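Local coordinates for cellulase (PDB 5E09), which probably cleaves internal beta-1,4-glucosidic bonds of cellulose, as a halophilic glycoside hydrolase family 5 enzyme carrying a family 46 carbohydrate-binding module, at residues 188-194 against 218-223; 13-17 against 96-100; 10-14 against 263-268; 146-152 against 166-171; 55-61 against 307-311. All blocks are in the same frame, centred on the assembly; numbering follows the deposited sequence.

Contact 1 (188-194 against 218-223)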
# COMPACT_ATOMS: atom_id res chain seq x y z
N ARG A 188 22.96 3.33 19.60
CA ARG A 188 22.24 3.07 18.36
C ARG A 188 20.73 3.12 18.59
O ARG A 188 20.23 2.48 19.51
CB ARG A 188 22.64 1.71 17.78
CG ARG A 188 22.03 1.45 16.41
CD ARG A 188 22.62 0.22 15.76
NE ARG A 188 24.08 0.19 15.82
CZ ARG A 188 24.89 0.89 15.03
NH1 ARG A 188 24.39 1.71 14.11
NH2 ARG A 188 26.20 0.77 15.16
N PRO A 189 20.01 3.90 17.78
CA PRO A 189 18.55 3.91 17.89
C PRO A 189 17.95 2.53 17.62
O PRO A 189 18.38 1.82 16.71
CB PRO A 189 18.13 4.92 16.83
CG PRO A 189 19.29 5.87 16.78
CD PRO A 189 20.50 4.99 16.92
N LEU A 190 16.98 2.15 18.44
CA LEU A 190 16.37 0.83 18.36
C LEU A 190 14.90 1.01 18.06
O LEU A 190 14.25 1.90 18.59
CB LEU A 190 16.56 0.06 19.66
CG LEU A 190 18.00 -0.28 20.01
CD1 LEU A 190 18.06 -1.04 21.33
CD2 LEU A 190 18.64 -1.09 18.89
N VAL A 191 14.37 0.16 17.19
CA VAL A 191 12.99 0.30 16.74
C VAL A 191 12.18 -0.90 17.21
O VAL A 191 12.52 -2.04 16.91
CB VAL A 191 12.93 0.45 15.20
CG1 VAL A 191 11.49 0.59 14.74
CG2 VAL A 191 13.75 1.64 14.74
N LEU A 192 11.11 -0.65 17.96
CA LEU A 192 10.32 -1.72 18.54
C LEU A 192 8.89 -1.70 18.02
O LEU A 192 8.26 -0.64 17.94
CB LEU A 192 10.30 -1.62 20.06
CG LEU A 192 11.67 -1.58 20.74
CD1 LEU A 192 11.50 -1.30 22.24
CD2 LEU A 192 12.40 -2.89 20.50
N PRO A 193 8.38 -2.88 17.66
CA PRO A 193 7.02 -3.02 17.12
C PRO A 193 5.95 -3.30 18.18
O PRO A 193 6.23 -3.93 19.20
CB PRO A 193 7.16 -4.22 16.19
CG PRO A 193 8.20 -5.08 16.87
CD PRO A 193 9.14 -4.14 17.57
N THR A 194 4.74 -2.82 17.92
CA THR A 194 3.57 -3.34 18.60
C THR A 194 3.34 -4.75 18.10
O THR A 194 3.92 -5.15 17.08
CB THR A 194 2.31 -2.49 18.35
OG1 THR A 194 2.10 -2.36 16.93
CG2 THR A 194 2.44 -1.10 18.96
N ASN A 218 16.97 6.35 23.43
CA ASN A 218 17.14 6.12 21.99
C ASN A 218 16.25 5.01 21.44
O ASN A 218 16.73 4.09 20.79
CB ASN A 218 18.60 5.81 21.70
CG ASN A 218 19.51 7.01 21.94
OD1 ASN A 218 19.25 8.11 21.45
ND2 ASN A 218 20.56 6.81 22.73
N LEU A 219 14.95 5.12 21.70
CA LEU A 219 14.00 4.10 21.29
C LEU A 219 12.90 4.71 20.40
O LEU A 219 12.48 5.84 20.61
CB LEU A 219 13.38 3.42 22.52
CG LEU A 219 14.32 2.62 23.43
CD1 LEU A 219 13.56 2.03 24.61
CD2 LEU A 219 15.04 1.52 22.67
N ILE A 220 12.46 3.93 19.42
CA ILE A 220 11.47 4.37 18.45
C ILE A 220 10.35 3.34 18.34
O ILE A 220 10.62 2.15 18.20
CB ILE A 220 12.10 4.58 17.06
CG1 ILE A 220 13.30 5.53 17.14
CG2 ILE A 220 11.06 5.08 16.07
CD1 ILE A 220 14.27 5.37 15.98
N ALA A 221 9.11 3.80 18.40
CA ALA A 221 7.97 2.91 18.21
C ALA A 221 7.69 2.76 16.72
O ALA A 221 7.84 3.71 15.96
CB ALA A 221 6.74 3.46 18.93
N THR A 222 7.29 1.56 16.29
CA THR A 222 6.90 1.42 14.89
C THR A 222 5.57 0.71 14.71
O THR A 222 5.26 -0.26 15.40
CB THR A 222 7.97 0.68 14.07
OG1 THR A 222 7.53 0.62 12.70
CG2 THR A 222 8.21 -0.73 14.59
N VAL A 223 4.79 1.20 13.75
CA VAL A 223 3.55 0.53 13.39
C VAL A 223 3.42 0.49 11.88
O VAL A 223 4.18 1.15 11.16
CB VAL A 223 2.31 1.21 14.01
CG1 VAL A 223 2.26 0.98 15.51
CG2 VAL A 223 2.29 2.70 13.70
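The flat peptide groups of Leu190 and Leu192 meet those of Asn218, Ile220 and Thr222 through N-H and C=O. Val191, Pro193, Ile220 and Thr222 lie on one face of the sheet. Leu190, Leu192, Leu219 and Ala221 lie on the other. Strands 190-193 and 219-225 are neighbours, connected through helix 201-214, in a parallel beta-alpha-beta unit of the TIM barrel. Along the facing strand edges, Leu190 N binds Asn218 O at 3.1 Å and Leu192 N binds Ile220 O at 2.9 Å. Ile220 N and Thr222 N return bonds to Leu190 O and Leu192 O, so Ile220 is gripped at both N and O. The leucine face turns outward, and Leu190 meets Phe174 and Tyr175 of helix 161-181. Here Leu219 CD2 comes to 3.7 Å from Leu190 CB. The other face turns into the barrel. There Ile220 CD1 lies 4.0 Å from Val191 CG2 and also touches Pro189 CB. Thr222 has OG1 opposite its own N (chi1 -178°), and this hydroxyl is hydrogen-bonded to Val268 O of the next strand. The same rotation lays the Thr222 methyl CG2 across Val191, 3.5 Å from Val191 CG1.

Contact 2 (13-17 against 96-100)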
# COMPACT_ATOMS: atom_id res chain seq x y z
N TYR A 13 16.18 13.05 15.19
CA TYR A 13 16.67 11.90 14.46
C TYR A 13 15.56 11.33 13.58
O TYR A 13 15.73 11.20 12.37
CB TYR A 13 17.20 10.86 15.44
CG TYR A 13 17.78 9.60 14.83
CD1 TYR A 13 16.97 8.52 14.50
CD2 TYR A 13 19.15 9.46 14.63
CE1 TYR A 13 17.48 7.36 13.96
CE2 TYR A 13 19.69 8.30 14.09
CZ TYR A 13 18.84 7.25 13.76
OH TYR A 13 19.34 6.08 13.22
N VAL A 14 14.42 11.02 14.19
CA VAL A 14 13.31 10.41 13.46
C VAL A 14 12.68 11.38 12.45
O VAL A 14 12.32 10.97 11.34
CB VAL A 14 12.22 9.88 14.42
CG1 VAL A 14 10.92 9.57 13.67
CG2 VAL A 14 12.73 8.64 15.14
N ALA A 15 12.56 12.65 12.82
CA ALA A 15 12.03 13.65 11.90
C ALA A 15 12.93 13.78 10.66
O ALA A 15 12.44 14.01 9.56
CB ALA A 15 11.88 15.00 12.59
N ASP A 16 14.21 13.55 10.84
CA ASP A 16 15.17 13.63 9.77
C ASP A 16 15.10 12.47 8.79
O ASP A 16 15.78 12.46 7.80
CB ASP A 16 16.55 13.80 10.34
CG ASP A 16 17.50 14.40 9.36
OD1 ASP A 16 17.08 15.27 8.59
OD2 ASP A 16 18.68 14.04 9.37
N MSE A 17 14.31 11.46 9.09
CA MSE A 17 14.16 10.35 8.20
C MSE A 17 13.06 10.53 7.19
O MSE A 17 13.04 9.74 6.29
CB MSE A 17 13.83 9.10 9.00
CG MSE A 17 14.90 8.58 9.93
SE MSE A 17 14.14 7.19 11.10
CE MSE A 17 14.17 5.72 9.84
N LEU A 96 21.74 8.31 3.54
CA LEU A 96 20.43 7.82 3.96
C LEU A 96 20.49 7.27 5.38
O LEU A 96 21.53 6.77 5.82
CB LEU A 96 19.93 6.73 3.01
CG LEU A 96 19.67 7.11 1.56
CD1 LEU A 96 19.39 5.86 0.73
CD2 LEU A 96 18.50 8.07 1.48
N TYR A 97 19.37 7.36 6.10
CA TYR A 97 19.20 6.56 7.31
C TYR A 97 18.78 5.17 6.87
O TYR A 97 18.08 5.03 5.86
CB TYR A 97 18.15 7.16 8.24
CG TYR A 97 18.50 8.49 8.87
CD1 TYR A 97 18.28 9.68 8.19
CD2 TYR A 97 19.01 8.55 10.16
CE1 TYR A 97 18.58 10.90 8.77
CE2 TYR A 97 19.32 9.76 10.75
CZ TYR A 97 19.10 10.94 10.05
OH TYR A 97 19.40 12.15 10.64
N VAL A 98 19.20 4.14 7.60
CA VAL A 98 18.87 2.76 7.27
C VAL A 98 18.24 2.03 8.46
O VAL A 98 18.71 2.18 9.59
CB VAL A 98 20.12 1.98 6.81
CG1 VAL A 98 19.77 0.54 6.45
CG2 VAL A 98 20.76 2.68 5.63
N MSE A 99 17.18 1.27 8.21
CA MSE A 99 16.58 0.41 9.23
C MSE A 99 16.75 -1.05 8.81
O MSE A 99 16.37 -1.42 7.70
CB MSE A 99 15.09 0.74 9.44
CG MSE A 99 14.41 -0.18 10.48
SE MSE A 99 12.51 0.15 10.80
CE MSE A 99 12.56 2.11 10.85
N LEU A 100 17.32 -1.86 9.70
CA LEU A 100 17.56 -3.28 9.42
C LEU A 100 16.81 -4.18 10.41
O LEU A 100 16.76 -3.88 11.61
CB LEU A 100 19.06 -3.58 9.48
CG LEU A 100 19.48 -5.03 9.24
CD1 LEU A 100 19.23 -5.42 7.80
CD2 LEU A 100 20.94 -5.25 9.63
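Tyr97 is the centre of this contact, and three residues of 13-17 meet its ring from different directions. Tyr13 takes the edge of Tyr97 on its own face in a T-shaped pair. The ring planes stand at 77° and the centroids are 5.0 Å apart. Tyr97 CE2 is the nearest ring atom, 3.7 Å from Tyr13 CE2 and toward the rim of the Tyr13 ring. Met17 instead lies over one face of Tyr97. Its CG makes a CH-pi contact, 4.1 Å from the ring centroid and 24° off the normal. Asp16 comes to the phenol end, with OD2 in the ring plane and the carboxylate turned almost at right angles to the ring. Tyr97 OH donates a hydrogen bond to Asp16 OD2, but the modelled length of 2.4 Å is very short and doubtful. Asp16 OD1 has a second partner, in a salt bridge to Lys56. The Tyr13 hydroxyl is bonded to His140 O. Further into the barrel, the selenomethionine Met17 bends at chi3 (79°), which brings its CE to 4.1 Å from CE of Met99, also a selenomethionine. Helix 9-15 thus lies across the N-terminal end of the barrel. The helix and the residues just after it mainly meet the first residue of strand 97-100, while strands 57-60 and 142-145 flank that strand through Ser57 and Met143.

Contact 3 (10-14 against 263-268)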
# COMPACT_ATOMS: atom_id res chain seq x y z
N ILE A 10 16.30 12.18 19.75
CA ILE A 10 15.76 11.03 19.04
C ILE A 10 14.55 11.45 18.19
O ILE A 10 14.32 10.89 17.11
CB ILE A 10 15.37 9.89 20.02
CG1 ILE A 10 15.15 8.59 19.25
CG2 ILE A 10 14.17 10.27 20.89
CD1 ILE A 10 16.38 8.10 18.51
N GLN A 11 13.81 12.45 18.65
CA GLN A 11 12.69 12.99 17.88
C GLN A 11 13.17 13.70 16.62
O GLN A 11 12.52 13.65 15.57
CB GLN A 11 11.86 13.95 18.74
CG GLN A 11 11.01 13.30 19.81
CD GLN A 11 10.16 14.31 20.57
OE1 GLN A 11 10.68 15.31 21.09
NE2 GLN A 11 8.86 14.07 20.63
N SER A 12 14.32 14.36 16.72
CA SER A 12 14.91 15.06 15.58
C SER A 12 15.55 14.07 14.62
O SER A 12 15.48 14.23 13.40
CB SER A 12 15.96 16.08 16.06
OG SER A 12 15.34 17.11 16.80
N TYR A 13 16.18 13.05 15.19
CA TYR A 13 16.67 11.90 14.46
C TYR A 13 15.56 11.33 13.58
O TYR A 13 15.73 11.20 12.37
CB TYR A 13 17.20 10.86 15.44
CG TYR A 13 17.78 9.60 14.83
CD1 TYR A 13 16.97 8.52 14.50
CD2 TYR A 13 19.15 9.46 14.63
CE1 TYR A 13 17.48 7.36 13.96
CE2 TYR A 13 19.69 8.30 14.09
CZ TYR A 13 18.84 7.25 13.76
OH TYR A 13 19.34 6.08 13.22
N VAL A 14 14.42 11.02 14.19
CA VAL A 14 13.31 10.41 13.46
C VAL A 14 12.68 11.38 12.45
O VAL A 14 12.32 10.97 11.34
CB VAL A 14 12.22 9.88 14.42
CG1 VAL A 14 10.92 9.57 13.67
CG2 VAL A 14 12.73 8.64 15.14
N ASN A 263 3.95 12.05 24.14
CA ASN A 263 5.03 11.88 25.10
C ASN A 263 6.34 11.88 24.32
O ASN A 263 6.36 12.18 23.13
CB ASN A 263 4.93 10.52 25.79
CG ASN A 263 3.59 10.32 26.47
OD1 ASN A 263 3.17 11.14 27.30
ND2 ASN A 263 2.90 9.24 26.12
N GLY A 264 7.45 11.56 24.96
CA GLY A 264 8.72 11.61 24.26
C GLY A 264 9.04 10.62 23.17
O GLY A 264 10.13 10.64 22.61
N ILE A 265 8.10 9.72 22.87
CA ILE A 265 8.41 8.69 21.89
C ILE A 265 8.02 8.92 20.43
O ILE A 265 6.84 9.04 20.09
CB ILE A 265 7.73 7.39 22.37
CG1 ILE A 265 7.96 7.21 23.88
CG2 ILE A 265 8.24 6.19 21.58
CD1 ILE A 265 7.34 5.97 24.46
N PRO A 266 9.03 8.96 19.54
CA PRO A 266 8.81 9.17 18.11
C PRO A 266 8.30 7.90 17.43
O PRO A 266 8.67 6.80 17.83
CB PRO A 266 10.20 9.55 17.61
CG PRO A 266 11.12 8.81 18.51
CD PRO A 266 10.46 8.79 19.87
N VAL A 267 7.47 8.08 16.40
CA VAL A 267 6.86 6.95 15.72
C VAL A 267 7.32 6.85 14.26
O VAL A 267 7.41 7.86 13.55
CB VAL A 267 5.32 7.06 15.76
CG1 VAL A 267 4.67 5.89 15.01
CG2 VAL A 267 4.83 7.11 17.20
N VAL A 268 7.64 5.63 13.84
CA VAL A 268 7.86 5.32 12.44
C VAL A 268 6.76 4.39 11.91
O VAL A 268 6.56 3.27 12.40
CB VAL A 268 9.23 4.66 12.21
CG1 VAL A 268 9.35 4.19 10.76
CG2 VAL A 268 10.37 5.63 12.54
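Val14 and Pro266 form the tight part of this contact. Val14 has CG1 anti to its backbone N (chi1 166°), which sets CG2 opposite the carbonyl carbon, and Val14 CG2 presses on the proline ring, 3.7 Å from Pro266 CB. The other methyl, Val14 CG1, reaches on to Val268 CG2 at 4.1 Å. Ile10, one helical turn earlier, meets the same proline crosswise, with CG1 at 4.1 Å from Pro266 CG. All four side chains are buried and apolar. The side of Gln11 is looser and nearer to solvent. Its extended chain runs past the exposed loop of Asn263 and Gly264, and CG stays 4.0 Å from Gly264 O. Gln11 NE2 is likewise 4.0 Å from Asn263 O, too far for a hydrogen bond. Gln11 OE1 accepts a bond from Thr8 N, which holds the amide back toward the start of the helix. With an alanine here, Thr8 N is likely to lose this acceptor and the carbonyls of Asn263 and Gly264 the thin cover of the Gln11 chain. Helix 9-15 precedes the first strand and packs on the start of strand 267-272, as a helix that closes the N-terminal end of a TIM barrel.

Contact 4 (146-152 against 166-171)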
# COMPACT_ATOMS: atom_id res chain seq x y z
N SER A 146 13.57 -4.95 16.02
CA SER A 146 13.67 -6.29 16.60
C SER A 146 13.12 -7.40 15.72
O SER A 146 13.79 -8.40 15.50
CB SER A 146 12.94 -6.31 17.94
OG SER A 146 11.57 -5.99 17.75
N VAL A 147 11.90 -7.21 15.22
CA VAL A 147 11.21 -8.23 14.43
C VAL A 147 10.05 -7.61 13.67
O VAL A 147 9.33 -6.76 14.21
CB VAL A 147 10.71 -9.39 15.33
CG1 VAL A 147 10.04 -8.83 16.59
CG2 VAL A 147 9.75 -10.30 14.56
N ASN A 148 9.86 -8.00 12.42
CA ASN A 148 8.75 -7.48 11.65
C ASN A 148 7.44 -8.16 12.01
O ASN A 148 7.39 -9.38 12.07
CB ASN A 148 9.00 -7.64 10.15
CG ASN A 148 7.87 -7.08 9.32
OD1 ASN A 148 7.70 -5.87 9.23
ND2 ASN A 148 7.08 -7.97 8.71
N GLU A 149 6.40 -7.35 12.23
CA GLU A 149 5.03 -7.83 12.45
C GLU A 149 4.93 -9.09 13.32
O GLU A 149 4.51 -10.14 12.84
CB GLU A 149 4.35 -8.09 11.10
CG GLU A 149 4.25 -6.82 10.24
CD GLU A 149 3.32 -6.96 9.03
OE1 GLU A 149 2.84 -8.09 8.77
OE2 GLU A 149 3.05 -5.94 8.36
N PRO A 150 5.32 -8.98 14.60
CA PRO A 150 5.32 -10.14 15.50
C PRO A 150 3.94 -10.76 15.67
O PRO A 150 2.98 -10.05 15.97
CB PRO A 150 5.82 -9.56 16.83
CG PRO A 150 6.44 -8.26 16.48
CD PRO A 150 5.70 -7.75 15.30
N ARG A 151 3.85 -12.07 15.47
CA ARG A 151 2.61 -12.80 15.69
C ARG A 151 2.97 -14.15 16.31
O ARG A 151 4.07 -14.65 16.10
CB ARG A 151 1.84 -12.96 14.37
CG ARG A 151 0.37 -13.33 14.52
CD ARG A 151 -0.26 -13.64 13.16
NE ARG A 151 0.59 -13.18 12.07
CZ ARG A 151 1.11 -13.98 11.14
NH1 ARG A 151 0.84 -15.28 11.15
NH2 ARG A 151 1.88 -13.47 10.19
N PHE A 152 2.06 -14.73 17.08
CA PHE A 152 2.37 -16.01 17.71
C PHE A 152 1.21 -16.98 17.58
O PHE A 152 0.09 -16.59 17.26
CB PHE A 152 2.74 -15.82 19.18
CG PHE A 152 3.89 -14.88 19.38
CD1 PHE A 152 5.19 -15.34 19.28
CD2 PHE A 152 3.66 -13.54 19.63
CE1 PHE A 152 6.25 -14.47 19.45
CE2 PHE A 152 4.72 -12.67 19.80
CZ PHE A 152 6.02 -13.14 19.72
N PHE A 166 5.52 -12.72 25.31
CA PHE A 166 6.51 -13.17 24.33
C PHE A 166 7.16 -11.99 23.59
O PHE A 166 8.38 -11.95 23.41
CB PHE A 166 5.89 -14.12 23.30
CG PHE A 166 5.46 -15.44 23.88
CD1 PHE A 166 6.05 -15.94 25.03
CD2 PHE A 166 4.47 -16.19 23.25
CE1 PHE A 166 5.65 -17.16 25.55
CE2 PHE A 166 4.06 -17.40 23.77
CZ PHE A 166 4.66 -17.89 24.92
N LEU A 167 6.33 -11.05 23.15
CA LEU A 167 6.85 -9.90 22.42
C LEU A 167 7.73 -9.07 23.34
O LEU A 167 8.79 -8.60 22.92
CB LEU A 167 5.72 -9.04 21.85
CG LEU A 167 6.19 -7.80 21.09
CD1 LEU A 167 7.26 -8.15 20.06
CD2 LEU A 167 5.02 -7.11 20.42
N GLU A 168 7.31 -8.90 24.59
CA GLU A 168 8.14 -8.12 25.51
C GLU A 168 9.48 -8.80 25.77
O GLU A 168 10.51 -8.13 25.90
CB GLU A 168 7.41 -7.87 26.83
CG GLU A 168 8.22 -7.02 27.80
CD GLU A 168 7.36 -6.15 28.70
OE1 GLU A 168 6.12 -6.32 28.69
OE2 GLU A 168 7.92 -5.30 29.42
N GLU A 169 9.48 -10.13 25.82
CA GLU A 169 10.72 -10.87 26.03
C GLU A 169 11.64 -10.77 24.82
O GLU A 169 12.86 -10.66 24.97
CB GLU A 169 10.43 -12.34 26.36
CG GLU A 169 9.78 -12.54 27.72
CD GLU A 169 9.04 -13.86 27.83
OE1 GLU A 169 9.41 -14.83 27.12
OE2 GLU A 169 8.08 -13.94 28.63
N LEU A 170 11.07 -10.83 23.62
CA LEU A 170 11.86 -10.66 22.41
C LEU A 170 12.47 -9.26 22.35
O LEU A 170 13.67 -9.11 22.09
CB LEU A 170 11.00 -10.90 21.16
CG LEU A 170 10.62 -12.35 20.88
CD1 LEU A 170 9.75 -12.40 19.65
CD2 LEU A 170 11.86 -13.22 20.70
N ASN A 171 11.65 -8.25 22.61
CA ASN A 171 12.09 -6.87 22.56
C ASN A 171 13.18 -6.59 23.60
O ASN A 171 14.18 -5.95 23.30
CB ASN A 171 10.90 -5.92 22.75
CG ASN A 171 10.05 -5.78 21.49
OD1 ASN A 171 10.53 -6.00 20.38
ND2 ASN A 171 8.78 -5.41 21.66
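Phe152 places CG beside its backbone N and opposite the carbonyl carbon (chi1 -57°), which puts its ring against the helix. Phe166 has a like torsion (chi1 -67°), which brings its ring edge toward the Phe152 face. The two rings form an edge-to-face pair, with centroids 5.5 Å apart and planes at 63°. The closer touch is with the aliphatic carbon of the same residue. Phe166 CB lies over the Phe152 face, 3.9 Å from its centroid, in a CH-pi contact. Phe152 and Leu170 point toward each other, and Leu170 CD1 meets the ring edge in its plane, 3.8 Å from Phe152 CZ. If Phe152 were an alanine, Phe166 CB and Leu170 CD1 would probably lose the ring they rest on, and a gap would open between loop and helix. Segment 146-152 is the loop after strand 142-145 of the TIM barrel. Its Asn148-Glu149-Pro150 run matches the Asn-Glu-Pro signature of family 5 glycoside hydrolases. Asn148 and Glu149 do not touch this helix; they are bonded to Arg59 and His224 respectively. Pro150 packs against the helix instead, its CG 3.7 Å from Leu167 CD1. Nearer the strand, Ser146 OG donates to Asn171 OD1 at 2.8 Å. The hydroxyl comes in nearly along the C=O axis. This bond ties the start of the loop, next to strand 142-145, to helix 161-181, and the Asn171 side chain also touches Leu192 and Pro193 of the next strand.

Contact 5 (55-61 against 307-311)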
# COMPACT_ATOMS: atom_id res chain seq x y z
N TYR A 55 13.99 10.67 -1.15
CA TYR A 55 13.85 9.82 0.03
C TYR A 55 15.07 9.96 0.92
O TYR A 55 16.20 9.94 0.44
CB TYR A 55 13.64 8.36 -0.37
CG TYR A 55 12.23 8.09 -0.83
CD1 TYR A 55 11.19 7.95 0.08
CD2 TYR A 55 11.92 7.99 -2.19
CE1 TYR A 55 9.90 7.72 -0.33
CE2 TYR A 55 10.62 7.76 -2.62
CZ TYR A 55 9.62 7.63 -1.68
OH TYR A 55 8.33 7.40 -2.08
N LYS A 56 14.85 10.12 2.22
CA LYS A 56 15.94 10.36 3.15
C LYS A 56 16.23 9.17 4.07
O LYS A 56 17.11 9.24 4.94
CB LYS A 56 15.66 11.60 3.99
CG LYS A 56 15.68 12.88 3.18
CD LYS A 56 16.29 14.02 3.96
CE LYS A 56 15.61 14.20 5.29
NZ LYS A 56 16.26 15.28 6.07
N SER A 57 15.51 8.07 3.89
CA SER A 57 15.80 6.86 4.66
C SER A 57 15.27 5.63 3.95
O SER A 57 14.32 5.69 3.18
CB SER A 57 15.22 6.95 6.07
OG SER A 57 13.81 7.11 6.05
N ILE A 58 15.91 4.50 4.21
CA ILE A 58 15.54 3.27 3.55
C ILE A 58 15.43 2.15 4.58
O ILE A 58 16.27 2.01 5.46
CB ILE A 58 16.55 2.91 2.44
CG1 ILE A 58 16.17 1.60 1.75
CG2 ILE A 58 17.96 2.83 3.00
CD1 ILE A 58 17.14 1.18 0.67
N ARG A 59 14.36 1.37 4.47
CA ARG A 59 14.19 0.19 5.30
C ARG A 59 14.63 -1.02 4.49
O ARG A 59 14.24 -1.18 3.34
CB ARG A 59 12.74 0.05 5.76
CG ARG A 59 12.47 -1.13 6.70
CD ARG A 59 11.20 -0.85 7.49
NE ARG A 59 10.78 -1.95 8.35
CZ ARG A 59 9.93 -2.91 7.98
NH1 ARG A 59 9.42 -2.91 6.76
NH2 ARG A 59 9.59 -3.86 8.83
N ILE A 60 15.46 -1.85 5.09
CA ILE A 60 15.94 -3.03 4.41
C ILE A 60 15.47 -4.27 5.16
O ILE A 60 16.14 -4.74 6.09
CB ILE A 60 17.47 -3.03 4.27
CG1 ILE A 60 17.92 -1.79 3.50
CG2 ILE A 60 17.94 -4.27 3.53
CD1 ILE A 60 19.42 -1.64 3.43
N PRO A 61 14.29 -4.78 4.79
CA PRO A 61 13.78 -6.01 5.39
C PRO A 61 14.65 -7.19 5.00
O PRO A 61 14.99 -7.35 3.83
CB PRO A 61 12.36 -6.15 4.81
CG PRO A 61 12.34 -5.28 3.61
CD PRO A 61 13.32 -4.16 3.87
N HIS A 307 7.13 8.31 7.84
CA HIS A 307 6.53 7.19 7.12
C HIS A 307 7.47 6.59 6.08
O HIS A 307 8.35 7.27 5.55
CB HIS A 307 5.23 7.63 6.46
CG HIS A 307 5.38 8.82 5.56
ND1 HIS A 307 6.02 8.75 4.34
CD2 HIS A 307 5.00 10.11 5.72
CE1 HIS A 307 6.02 9.95 3.78
NE2 HIS A 307 5.41 10.79 4.60
N MSE A 308 7.26 5.31 5.79
CA MSE A 308 8.12 4.56 4.87
C MSE A 308 7.30 3.66 3.93
O MSE A 308 6.71 2.67 4.37
CB MSE A 308 9.12 3.71 5.65
CG MSE A 308 9.85 4.47 6.75
SE MSE A 308 11.26 3.43 7.55
CE MSE A 308 12.65 3.74 6.22
N LEU A 309 7.29 4.01 2.65
CA LEU A 309 6.44 3.34 1.66
C LEU A 309 6.87 1.91 1.39
O LEU A 309 8.06 1.63 1.20
CB LEU A 309 6.46 4.14 0.35
CG LEU A 309 5.80 3.55 -0.89
CD1 LEU A 309 4.28 3.62 -0.78
CD2 LEU A 309 6.30 4.24 -2.15
N TRP A 310 5.91 0.99 1.38
CA TRP A 310 6.21 -0.39 1.04
C TRP A 310 6.29 -0.54 -0.48
O TRP A 310 5.32 -0.28 -1.19
CB TRP A 310 5.15 -1.35 1.60
CG TRP A 310 5.39 -2.77 1.18
CD1 TRP A 310 4.66 -3.49 0.27
CD2 TRP A 310 6.43 -3.63 1.62
NE1 TRP A 310 5.18 -4.75 0.13
CE2 TRP A 310 6.29 -4.86 0.95
CE3 TRP A 310 7.49 -3.49 2.53
CZ2 TRP A 310 7.14 -5.95 1.15
CZ3 TRP A 310 8.35 -4.56 2.73
CH2 TRP A 310 8.17 -5.78 2.05
N ASP A 311 7.45 -0.96 -0.97
CA ASP A 311 7.67 -1.12 -2.41
C ASP A 311 8.27 -2.49 -2.70
O ASP A 311 9.47 -2.68 -2.54
CB ASP A 311 8.59 -0.01 -2.92
CG ASP A 311 8.61 0.09 -4.45
OD1 ASP A 311 8.26 -0.90 -5.15
OD2 ASP A 311 8.98 1.18 -4.96
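Met308, a selenomethionine, reaches from strand 306-311 across the barrel interior to strand 57-60. Strand 20-23 lies between the two in the barrel, so they share no backbone ladder. The axes of these short strand segments approach to 8.0 Å and run at 50° to each other. The Met308 chain is extended at chi2 and bends at chi3 (82°), which brings its methyl up to the backbone of the other strand. Met308 CE is 3.4 Å from Arg59 N and 3.6 Å from Ser57 OG. Met308 CE also lies 3.7 Å from Arg59 CB. The touch with the Ser57 hydroxyl is van der Waals; that hydroxyl has its polar partner in Met17 O. Leu309 comes next and meets Tyr55 obliquely, with CD2 at 3.8 Å from Tyr55 OH. Trp310 follows, with its ring toward the C-terminal end of strand 57-60. Trp310 CZ3 lies 4.1 Å from Pro61 CG. Trp310 CZ3 is also near the plane of the Arg59 guanidinium, at its edge, 4.5 Å from Arg59 NH1. Trp310 is partly exposed, consistent with a place near the substrate cleft at this end of the barrel. The guanidinium finds its polar partners in other strands and loops. Arg59 NE forms a salt bridge with Glu145 and NH1 one with Glu271. NH1 is also hydrogen-bonded to Asn22, and NH2 to Asn148. Across this contact, then, the chemistry is van der Waals: Met308 packs on the backbone and base of Arg59, while the four outside partners fix how its charged end is turned.

In the fold
From the N terminus, helix 9-15 starts both contact 2 and contact 3. Segment 55-61 then opens contact 5 before contact 2 closes at 96-100, so contacts 2 and 5 cross. Contact 4 closes a short loop at the fourth strand and its following helix. Contact 1 comes after it in series and joins the fifth and sixth strands. Contact 3 closes next, at 263-268, and contact 5 last, at 307-311, so these two also cross. Both loops enclose contacts 4 and 1. Contacts 2 and 3 tie the N-terminal helix to the N-terminal end of the barrel, contact 5 spans its interior, and contact 4 fastens a loop at the C-terminal end.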